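Local coordinates for protein polyketide biosynthesis 3-hydroxy-3-methylglutaryl-ACP synthase PksG (Bacillus subtilis, PDB 4YXT) that catalyses the aldol condensation of an acyl-carrier-protein-bound acetyl group with a beta-ketothioester polyketide intermediate in bacillaene biosynthesis, at residues 75-80 / 139-144; 50-55 / 402-407; 180-185 / 340-345. The protein carries 1 engineered substitution. All coordinates share one frame; numbering follows the deposited sequence.

Contact 1. Residues 75-80 / 139-144; sequences ELLITC and LVIASD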
loop_
_atom_site.group_PDB
_atom_site.type_symbol
_atom_site.label_atom_id
_atom_site.label_comp_id
_atom_site.label_asym_id
_atom_site.label_seq_id
_atom_site.Cartn_x
_atom_site.Cartn_y
_atom_site.Cartn_z
ATOM N N GLU A 75 4.612 -2.473 16.264
ATOM C CA GLU A 75 3.376 -1.719 16.078
ATOM C C GLU A 75 2.992 -1.288 14.642
ATOM O O GLU A 75 2.029 -0.584 14.474
ATOM C CB GLU A 75 3.489 -0.503 16.914
ATOM C CG GLU A 75 3.230 -0.845 18.339
ATOM C CD GLU A 75 3.591 0.290 19.215
ATOM O OE1 GLU A 75 3.382 1.462 18.796
ATOM O OE2 GLU A 75 4.117 -0.010 20.278
ATOM N N LEU A 76 3.775 -1.693 13.644
ATOM C CA LEU A 76 3.491 -1.473 12.236
ATOM C C LEU A 76 3.760 -2.764 11.520
ATOM O O LEU A 76 4.857 -3.264 11.589
ATOM C CB LEU A 76 4.398 -0.355 11.705
ATOM C CG LEU A 76 4.333 0.072 10.245
ATOM C CD1 LEU A 76 2.951 0.543 9.846
ATOM C CD2 LEU A 76 5.313 1.214 10.020
ATOM N N LEU A 77 2.757 -3.342 10.877
ATOM C CA LEU A 77 2.977 -4.463 10.031
ATOM C C LEU A 77 2.603 -4.058 8.593
ATOM O O LEU A 77 1.471 -3.653 8.346
ATOM C CB LEU A 77 2.134 -5.669 10.507
ATOM C CG LEU A 77 2.126 -6.829 9.485
ATOM C CD1 LEU A 77 3.485 -7.397 9.188
ATOM C CD2 LEU A 77 1.217 -7.952 9.897
ATOM N N ILE A 78 3.533 -4.162 7.659
ATOM C CA ILE A 78 3.294 -3.713 6.283
ATOM C C ILE A 78 3.645 -4.873 5.405
ATOM O O ILE A 78 4.774 -5.344 5.461
ATOM C CB ILE A 78 4.180 -2.511 5.866
ATOM C CG1 ILE A 78 3.852 -1.256 6.706
ATOM C CG2 ILE A 78 4.052 -2.180 4.370
ATOM C CD1 ILE A 78 4.781 -0.081 6.406
ATOM N N THR A 79 2.699 -5.318 4.581
ATOM C CA THR A 79 2.970 -6.349 3.630
ATOM C C THR A 79 3.099 -5.701 2.269
ATOM O O THR A 79 2.275 -4.874 1.880
ATOM C CB THR A 79 1.945 -7.509 3.707
ATOM O OG1 THR A 79 2.004 -8.103 5.003
ATOM C CG2 THR A 79 2.348 -8.654 2.783
ATOM N N CYS A 80 4.192 -6.000 1.587
ATOM C CA CYS A 80 4.480 -5.432 0.271
ATOM C C CYS A 80 4.302 -6.560 -0.720
ATOM O O CYS A 80 4.975 -7.614 -0.620
ATOM C CB CYS A 80 5.883 -4.937 0.222
ATOM S SG CYS A 80 6.347 -3.911 1.668
ATOM N N LEU A 139 7.506 -4.352 11.374
ATOM C CA LEU A 139 7.788 -5.506 10.578
ATOM C C LEU A 139 7.290 -5.258 9.136
ATOM O O LEU A 139 6.154 -4.880 8.929
ATOM C CB LEU A 139 7.052 -6.667 11.187
ATOM C CG LEU A 139 7.333 -8.041 10.618
ATOM C CD1 LEU A 139 8.809 -8.451 10.612
ATOM C CD2 LEU A 139 6.544 -8.982 11.453
ATOM N N VAL A 140 8.200 -5.385 8.171
ATOM C CA VAL A 140 7.887 -5.232 6.787
ATOM C C VAL A 140 8.180 -6.578 6.211
ATOM O O VAL A 140 9.241 -7.160 6.460
ATOM C CB VAL A 140 8.782 -4.175 6.080
ATOM C CG1 VAL A 140 8.409 -4.040 4.622
ATOM C CG2 VAL A 140 8.669 -2.835 6.748
ATOM N N ILE A 141 7.235 -7.056 5.431
ATOM C CA ILE A 141 7.320 -8.331 4.827
ATOM C C ILE A 141 6.995 -8.149 3.327
ATOM O O ILE A 141 5.914 -7.756 2.979
ATOM C CB ILE A 141 6.275 -9.269 5.442
ATOM C CG1 ILE A 141 6.545 -9.473 6.925
ATOM C CG2 ILE A 141 6.274 -10.598 4.694
ATOM C CD1 ILE A 141 5.673 -10.544 7.558
ATOM N N ALA A 142 7.959 -8.418 2.466
ATOM C CA ALA A 142 7.709 -8.487 1.060
ATOM C C ALA A 142 7.496 -9.967 0.645
ATOM O O ALA A 142 8.367 -10.772 0.851
ATOM C CB ALA A 142 8.855 -7.842 0.315
ATOM N N SER A 143 6.326 -10.293 0.067
ATOM C CA SER A 143 5.884 -11.658 -0.312
ATOM C C SER A 143 5.261 -11.638 -1.725
ATOM O O SER A 143 4.247 -10.984 -1.964
ATOM C CB SER A 143 4.832 -12.135 0.722
ATOM O OG SER A 143 4.607 -13.564 0.748
ATOM N N ASP A 144 5.874 -12.339 -2.671
ATOM C CA ASP A 144 5.369 -12.440 -4.039
ATOM C C ASP A 144 5.578 -13.847 -4.597
ATOM O O ASP A 144 6.565 -14.516 -4.260
ATOM C CB ASP A 144 6.043 -11.452 -5.003
ATOM C CG ASP A 144 5.372 -10.065 -5.014
ATOM O OD1 ASP A 144 4.117 -9.980 -5.140
ATOM O OD2 ASP A 144 6.128 -9.056 -4.869
#
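Leu77 and Leu139 stand side by side on one face of two parallel strands and point the same way. Both hold CG anti to the backbone N (chi1 169° and -173°), which aligns the two branched ends; Leu77 CD1 lies 4.1 Å from Leu139 CD2. The same Leu77 methyl also meets Ile141 CD1 at 4.2 Å, bridging two residues of the partner strand. Further along this face Thr79 brings its methyl near the opposing backbone, CG2 being 3.7 Å from Ile141 O, while its OG1 is hydrogen-bonded to Ser92. On the reverse face the thiol of Cys80 lies beside its own backbone N and reaches back to Val140, SG to CG1 3.6 Å. The CB atoms of Cys80 and Ala142 approach to 4.2 Å. Beneath these contacts run five backbone hydrogen bonds from Leu76 to Ser143; the shortest, from Cys80 N to Ile141 O, is 2.8 Å.

This pairing lies in the central sheet of the thiolase-like fold. Strand 106-111 continues the sheet beyond 75-80 and strand 170-178 beyond 139-144. Helix 91-99 covers the face bearing Leu77, Thr79 and Ile141, whereas helix 116-130 packs against Leu76, Val140 and Cys80, with Met123 of the second subunit also touching Leu76.

Contact 2. Residues 50-55 / 402-407; sequences DPVTFG and PRLFLE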
loop_
_atom_site.group_PDB
_atom_site.type_symbol
_atom_site.label_atom_id
_atom_site.label_comp_id
_atom_site.label_asym_id
_atom_site.label_seq_id
_atom_site.Cartn_x
_atom_site.Cartn_y
_atom_site.Cartn_z
ATOM N N ASP A 50 0.649 -19.725 -0.197
ATOM C CA ASP A 50 0.175 -18.479 -0.725
ATOM C C ASP A 50 1.076 -17.378 -0.167
ATOM O O ASP A 50 2.054 -17.667 0.493
ATOM C CB ASP A 50 -1.306 -18.306 -0.416
ATOM C CG ASP A 50 -1.580 -17.938 1.007
ATOM O OD1 ASP A 50 -0.640 -17.768 1.810
ATOM O OD2 ASP A 50 -2.776 -17.742 1.275
ATOM N N PRO A 51 0.801 -16.117 -0.499
ATOM C CA PRO A 51 1.678 -15.083 0.125
ATOM C C PRO A 51 1.653 -14.938 1.634
ATOM O O PRO A 51 2.594 -14.359 2.209
ATOM C CB PRO A 51 1.187 -13.798 -0.521
ATOM C CG PRO A 51 0.636 -14.267 -1.835
ATOM C CD PRO A 51 -0.006 -15.581 -1.598
ATOM N N VAL A 52 0.566 -15.320 2.273
ATOM C CA VAL A 52 0.525 -15.378 3.748
ATOM C C VAL A 52 1.490 -16.454 4.283
ATOM O O VAL A 52 2.349 -16.191 5.125
ATOM C CB VAL A 52 -0.895 -15.694 4.248
ATOM C CG1 VAL A 52 -0.888 -15.765 5.765
ATOM C CG2 VAL A 52 -1.875 -14.629 3.708
ATOM N N THR A 53 1.394 -17.649 3.727
ATOM C CA THR A 53 2.258 -18.718 4.167
ATOM C C THR A 53 3.686 -18.312 3.949
ATOM O O THR A 53 4.518 -18.509 4.839
ATOM C CB THR A 53 1.961 -20.070 3.470
ATOM O OG1 THR A 53 2.304 -20.005 2.081
ATOM C CG2 THR A 53 0.465 -20.436 3.621
ATOM N N PHE A 54 3.953 -17.720 2.777
ATOM C CA PHE A 54 5.323 -17.359 2.408
ATOM C C PHE A 54 5.812 -16.295 3.357
ATOM O O PHE A 54 6.934 -16.415 3.805
ATOM C CB PHE A 54 5.456 -16.854 0.961
ATOM C CG PHE A 54 5.898 -17.892 -0.012
ATOM C CD1 PHE A 54 5.069 -18.918 -0.360
ATOM C CD2 PHE A 54 7.166 -17.826 -0.592
ATOM C CE1 PHE A 54 5.485 -19.899 -1.271
ATOM C CE2 PHE A 54 7.602 -18.785 -1.499
ATOM C CZ PHE A 54 6.759 -19.830 -1.836
ATOM N N GLY A 55 4.959 -15.296 3.678
ATOM C CA GLY A 55 5.323 -14.219 4.616
ATOM C C GLY A 55 5.499 -14.677 6.082
ATOM O O GLY A 55 6.444 -14.251 6.778
ATOM N N PRO A 402 8.080 -25.670 12.598
ATOM C CA PRO A 402 6.726 -25.502 12.110
ATOM C C PRO A 402 6.697 -24.538 10.930
ATOM O O PRO A 402 7.346 -23.525 10.986
ATOM C CB PRO A 402 5.986 -24.899 13.303
ATOM C CG PRO A 402 6.796 -25.292 14.489
ATOM C CD PRO A 402 8.201 -25.257 14.004
ATOM N N ARG A 403 5.990 -24.904 9.867
ATOM C CA ARG A 403 5.680 -23.991 8.763
ATOM C C ARG A 403 4.143 -23.927 8.573
ATOM O O ARG A 403 3.400 -24.854 8.978
ATOM C CB ARG A 403 6.373 -24.438 7.475
ATOM C CG ARG A 403 7.866 -24.645 7.607
ATOM C CD ARG A 403 8.428 -25.686 6.656
ATOM N NE ARG A 403 7.605 -26.901 6.536
ATOM C CZ ARG A 403 7.421 -27.829 7.485
ATOM N NH1 ARG A 403 7.979 -27.733 8.691
ATOM N NH2 ARG A 403 6.659 -28.877 7.215
ATOM N N LEU A 404 3.691 -22.826 7.964
ATOM C CA LEU A 404 2.287 -22.573 7.774
ATOM C C LEU A 404 1.897 -23.024 6.422
ATOM O O LEU A 404 2.634 -22.848 5.463
ATOM C CB LEU A 404 1.963 -21.096 7.903
ATOM C CG LEU A 404 0.499 -20.799 8.240
ATOM C CD1 LEU A 404 0.168 -21.277 9.645
ATOM C CD2 LEU A 404 0.160 -19.306 8.161
ATOM N N PHE A 405 0.706 -23.570 6.313
ATOM C CA PHE A 405 0.184 -23.962 5.012
ATOM C C PHE A 405 -1.270 -23.634 4.914
ATOM O O PHE A 405 -1.936 -23.576 5.924
ATOM C CB PHE A 405 0.423 -25.455 4.760
ATOM C CG PHE A 405 1.849 -25.769 4.503
ATOM C CD1 PHE A 405 2.460 -25.318 3.334
ATOM C CD2 PHE A 405 2.605 -26.455 5.436
ATOM C CE1 PHE A 405 3.797 -25.547 3.103
ATOM C CE2 PHE A 405 3.945 -26.702 5.196
ATOM C CZ PHE A 405 4.540 -26.254 4.030
ATOM N N LEU A 406 -1.735 -23.392 3.691
ATOM C CA LEU A 406 -3.125 -23.111 3.434
ATOM C C LEU A 406 -3.843 -24.447 3.470
ATOM O O LEU A 406 -3.520 -25.351 2.700
ATOM C CB LEU A 406 -3.294 -22.490 2.042
ATOM C CG LEU A 406 -4.685 -22.134 1.526
ATOM C CD1 LEU A 406 -5.512 -21.265 2.466
ATOM C CD2 LEU A 406 -4.602 -21.445 0.167
ATOM N N GLU A 407 -4.821 -24.560 4.357
ATOM C CA GLU A 407 -5.556 -25.790 4.554
ATOM C C GLU A 407 -6.851 -25.770 3.745
ATOM O O GLU A 407 -7.259 -26.776 3.209
ATOM C CB GLU A 407 -5.859 -25.931 6.050
ATOM C CG GLU A 407 -6.361 -27.298 6.522
ATOM C CD GLU A 407 -7.266 -27.204 7.745
ATOM O OE1 GLU A 407 -8.059 -26.226 7.848
ATOM O OE2 GLU A 407 -7.197 -28.119 8.597
#
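Thr53 and Leu404 bring their CA atoms to 5.3 Å where the first turn of helix 51-64 passes strand 403-410, the two short segments running nearly antiparallel at 171° with axes 7.5 Å apart. Thr53 carries the contact with its hydrocarbon part. Its CB lies 3.5 Å from Leu404 O, and its CG2 sits 3.7 Å from Leu406 N and close to the CA of Phe405, so the methyl rests against the strand backbone itself. The torsion behind this places CG2 anti to the carbonyl carbon and OG1 between the backbone N and carbonyl carbon (chi1 68°), turning the hydroxyl back to its own helix. There OG1 accepts from Asp50 N at 2.8 Å, and Asp50 OD1 in return accepts from Thr53 N, also at 2.8 Å and met nearly along the C-O bond direction: a capping box.

Leu404 and Leu406 both point at the helix. Leu404 CD2 touches Val52 CG1 at 4.4 Å, and Leu406 CD2 comes within 4.3 Å of Asp50 OD2. CB of Phe405 points away from the helix, and its ring meets that of Tyr48 with the planes at about 80°. Tyr416, on the adjoining strand 413-419, packs against Val52, Thr53 and Leu404, while Leu404 N is hydrogen-bonded to Asn57 further along the helix.

Between the two segments the contact is thus van der Waals packing, flanked by polar ties from Asn57 and Asp50 to the small antiparallel sheet; Thr53 N and OG1 are used within the capping box. Asp50 is buried, but OD2 has a salt bridge to Arg414 and a hydrogen bond with Tyr416 OH; together with the helix N-terminus, these partners would be expected to stabilise its carboxylate as an anion.

Contact 3. Residues 180-185 / 340-345; sequences NPEVFQ and TPQGQE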
loop_
_atom_site.group_PDB
_atom_site.type_symbol
_atom_site.label_atom_id
_atom_site.label_comp_id
_atom_site.label_asym_id
_atom_site.label_seq_id
_atom_site.Cartn_x
_atom_site.Cartn_y
_atom_site.Cartn_z
ATOM N N ASN A 180 17.561 -0.190 17.146
ATOM C CA ASN A 180 18.936 -0.732 17.249
ATOM C C ASN A 180 19.386 -1.534 16.032
ATOM O O ASN A 180 19.564 -2.731 16.124
ATOM C CB ASN A 180 19.095 -1.618 18.503
ATOM C CG ASN A 180 20.534 -2.071 18.694
ATOM O OD1 ASN A 180 21.492 -1.354 18.298
ATOM N ND2 ASN A 180 20.713 -3.272 19.273
ATOM N N PRO A 181 19.602 -0.867 14.893
ATOM C CA PRO A 181 19.743 -1.551 13.614
ATOM C C PRO A 181 21.191 -2.052 13.300
ATOM O O PRO A 181 21.925 -1.460 12.479
ATOM C CB PRO A 181 19.296 -0.454 12.646
ATOM C CG PRO A 181 19.868 0.775 13.266
ATOM C CD PRO A 181 19.568 0.600 14.709
ATOM N N GLU A 182 21.576 -3.176 13.894
ATOM C CA GLU A 182 22.926 -3.733 13.623
ATOM C C GLU A 182 23.067 -4.316 12.239
ATOM O O GLU A 182 24.149 -4.316 11.673
ATOM C CB GLU A 182 23.276 -4.831 14.628
ATOM C CG GLU A 182 23.248 -4.375 16.071
ATOM C CD GLU A 182 24.472 -3.580 16.512
ATOM O OE1 GLU A 182 25.484 -3.486 15.763
ATOM O OE2 GLU A 182 24.412 -3.060 17.654
ATOM N N VAL A 183 21.984 -4.856 11.705
ATOM C CA VAL A 183 22.053 -5.505 10.406
ATOM C C VAL A 183 22.200 -4.457 9.267
ATOM O O VAL A 183 23.036 -4.598 8.355
ATOM C CB VAL A 183 20.843 -6.450 10.201
ATOM C CG1 VAL A 183 20.883 -7.068 8.821
ATOM C CG2 VAL A 183 20.782 -7.538 11.274
ATOM N N PHE A 184 21.412 -3.384 9.311
ATOM C CA PHE A 184 21.515 -2.330 8.284
ATOM C C PHE A 184 20.959 -1.015 8.856
ATOM O O PHE A 184 19.723 -0.812 8.986
ATOM C CB PHE A 184 20.818 -2.823 6.980
ATOM C CG PHE A 184 20.940 -1.915 5.812
ATOM C CD1 PHE A 184 22.102 -1.861 5.078
ATOM C CD2 PHE A 184 19.840 -1.165 5.397
ATOM C CE1 PHE A 184 22.202 -1.033 3.948
ATOM C CE2 PHE A 184 19.910 -0.317 4.304
ATOM C CZ PHE A 184 21.106 -0.260 3.561
ATOM N N GLN A 185 21.887 -0.136 9.254
ATOM C CA GLN A 185 21.519 1.159 9.697
ATOM C C GLN A 185 21.465 2.114 8.518
ATOM O O GLN A 185 22.444 2.316 7.813
ATOM C CB GLN A 185 22.514 1.691 10.724
ATOM C CG GLN A 185 21.947 2.913 11.382
ATOM C CD GLN A 185 22.841 3.451 12.478
ATOM O OE1 GLN A 185 23.768 2.784 12.915
ATOM N NE2 GLN A 185 22.564 4.670 12.923
ATOM N N THR A 340 27.203 -3.882 10.430
ATOM C CA THR A 340 28.309 -4.110 11.377
ATOM C C THR A 340 28.657 -5.608 11.480
ATOM O O THR A 340 27.852 -6.480 11.084
ATOM C CB THR A 340 27.998 -3.509 12.762
ATOM O OG1 THR A 340 26.911 -4.201 13.362
ATOM C CG2 THR A 340 27.591 -2.002 12.651
ATOM N N PRO A 341 29.871 -5.923 11.985
ATOM C CA PRO A 341 30.188 -7.349 12.125
ATOM C C PRO A 341 29.155 -8.034 13.000
ATOM O O PRO A 341 28.758 -9.153 12.702
ATOM C CB PRO A 341 31.579 -7.354 12.769
ATOM C CG PRO A 341 32.175 -6.042 12.413
ATOM C CD PRO A 341 31.013 -5.066 12.355
ATOM N N GLN A 342 28.671 -7.340 14.032
ATOM C CA GLN A 342 27.635 -7.891 14.908
ATOM C C GLN A 342 26.352 -8.230 14.115
ATOM O O GLN A 342 25.732 -9.243 14.354
ATOM C CB GLN A 342 27.287 -6.918 16.009
ATOM C CG GLN A 342 28.390 -6.716 17.024
ATOM C CD GLN A 342 29.477 -5.768 16.552
ATOM O OE1 GLN A 342 29.344 -5.093 15.516
ATOM N NE2 GLN A 342 30.570 -5.702 17.320
ATOM N N GLY A 343 25.952 -7.384 13.163
ATOM C CA GLY A 343 24.720 -7.670 12.386
ATOM C C GLY A 343 24.898 -8.896 11.529
ATOM O O GLY A 343 24.015 -9.775 11.459
ATOM N N GLN A 344 26.073 -8.982 10.898
ATOM C CA GLN A 344 26.397 -10.174 10.135
ATOM C C GLN A 344 26.293 -11.397 11.038
ATOM O O GLN A 344 25.703 -12.394 10.615
ATOM C CB GLN A 344 27.773 -10.103 9.428
ATOM C CG GLN A 344 28.123 -11.402 8.703
ATOM C CD GLN A 344 29.454 -11.358 7.981
ATOM O OE1 GLN A 344 30.483 -11.133 8.607
ATOM N NE2 GLN A 344 29.450 -11.593 6.663
ATOM N N GLU A 345 26.817 -11.356 12.269
ATOM C CA GLU A 345 26.658 -12.536 13.184
ATOM C C GLU A 345 25.183 -12.882 13.455
ATOM O O GLU A 345 24.778 -14.048 13.455
ATOM C CB GLU A 345 27.348 -12.336 14.545
ATOM C CG GLU A 345 28.727 -11.689 14.504
ATOM C CD GLU A 345 29.466 -11.816 15.827
ATOM O OE1 GLU A 345 29.666 -12.973 16.280
ATOM O OE2 GLU A 345 29.837 -10.762 16.418
#
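The carboxylate of Glu182 meets Thr340 through one oxygen, OE1, which lies 2.9 Å from Thr340 OG1, while Gln342 approaches the same oxygen. Gln342 CB is 3.9 Å from Glu182 OE1, and its side-chain amide is turned 56° against the carboxylate plane. A bend in the Glu182 chain at CB-CG (chi2 -78°) folds the acid toward the start of helix 341-349.

The carbonyl of Glu182 forms the second half of the contact. Its O receives a weak but straight hydrogen bond from Thr340 N, 3.3 Å long at 172°, and lies 3.2 Å from Thr340 OG1. The single hydroxyl proton therefore has two acceptors within reach, the carbonyl and the carboxylate. Thr340 is also the N-cap of the helix, its OG1 accepting a weak bond from Gly343 N.

The fold explains why these residues meet. Strands 184-195 and 331-339 are antiparallel neighbours in the central sheet of the thiolase-like fold, so the beginning of one adjoins the end of the other, where the chain turns into helix 341-349. Just ahead of the strand, Pro181 centres an inverse gamma turn, and Val183 and Phe184 both face Ile6 in a classic beta bulge.

Gly343 has no side chain to hold the segments apart, and its CA comes 4.0 Å from that of Val183. Gly343 CA also makes a CH...O contact of 3.5 Å with Glu182 O, and Val183 CG2 lies 3.9 Å from Gly343 O. The negative charge of Glu182, close to the helix N-terminus, would be expected to interact favourably with the helix dipole.

Contacts 1 and 2 are direct neighbours, their centres about 15 Å apart: Ser143 OG probably hydrogen-bonds to Pro51 O at 2.6 Å, and Ile141 CG2 packs on Gly55 CA at 3.7 Å. Contact 3 shares the central sheet with contact 1 but lies about 20 Å from contact 1 and about 28 Å from contact 2, centre to centre. Along the chain, contact 2 closes a loop that encloses the other two, which follow in series. Contact 1 is close to the inferred active site: the side chain of Cys80 is about 9 Å from that of Ala82, an engineered residue at the position inferred to be the proton donor/acceptor, and that of Ala142 about 9 Å from that of Cys114, the probable acyl-thioester nucleophile. Contacts 2 and 3 lie away from it.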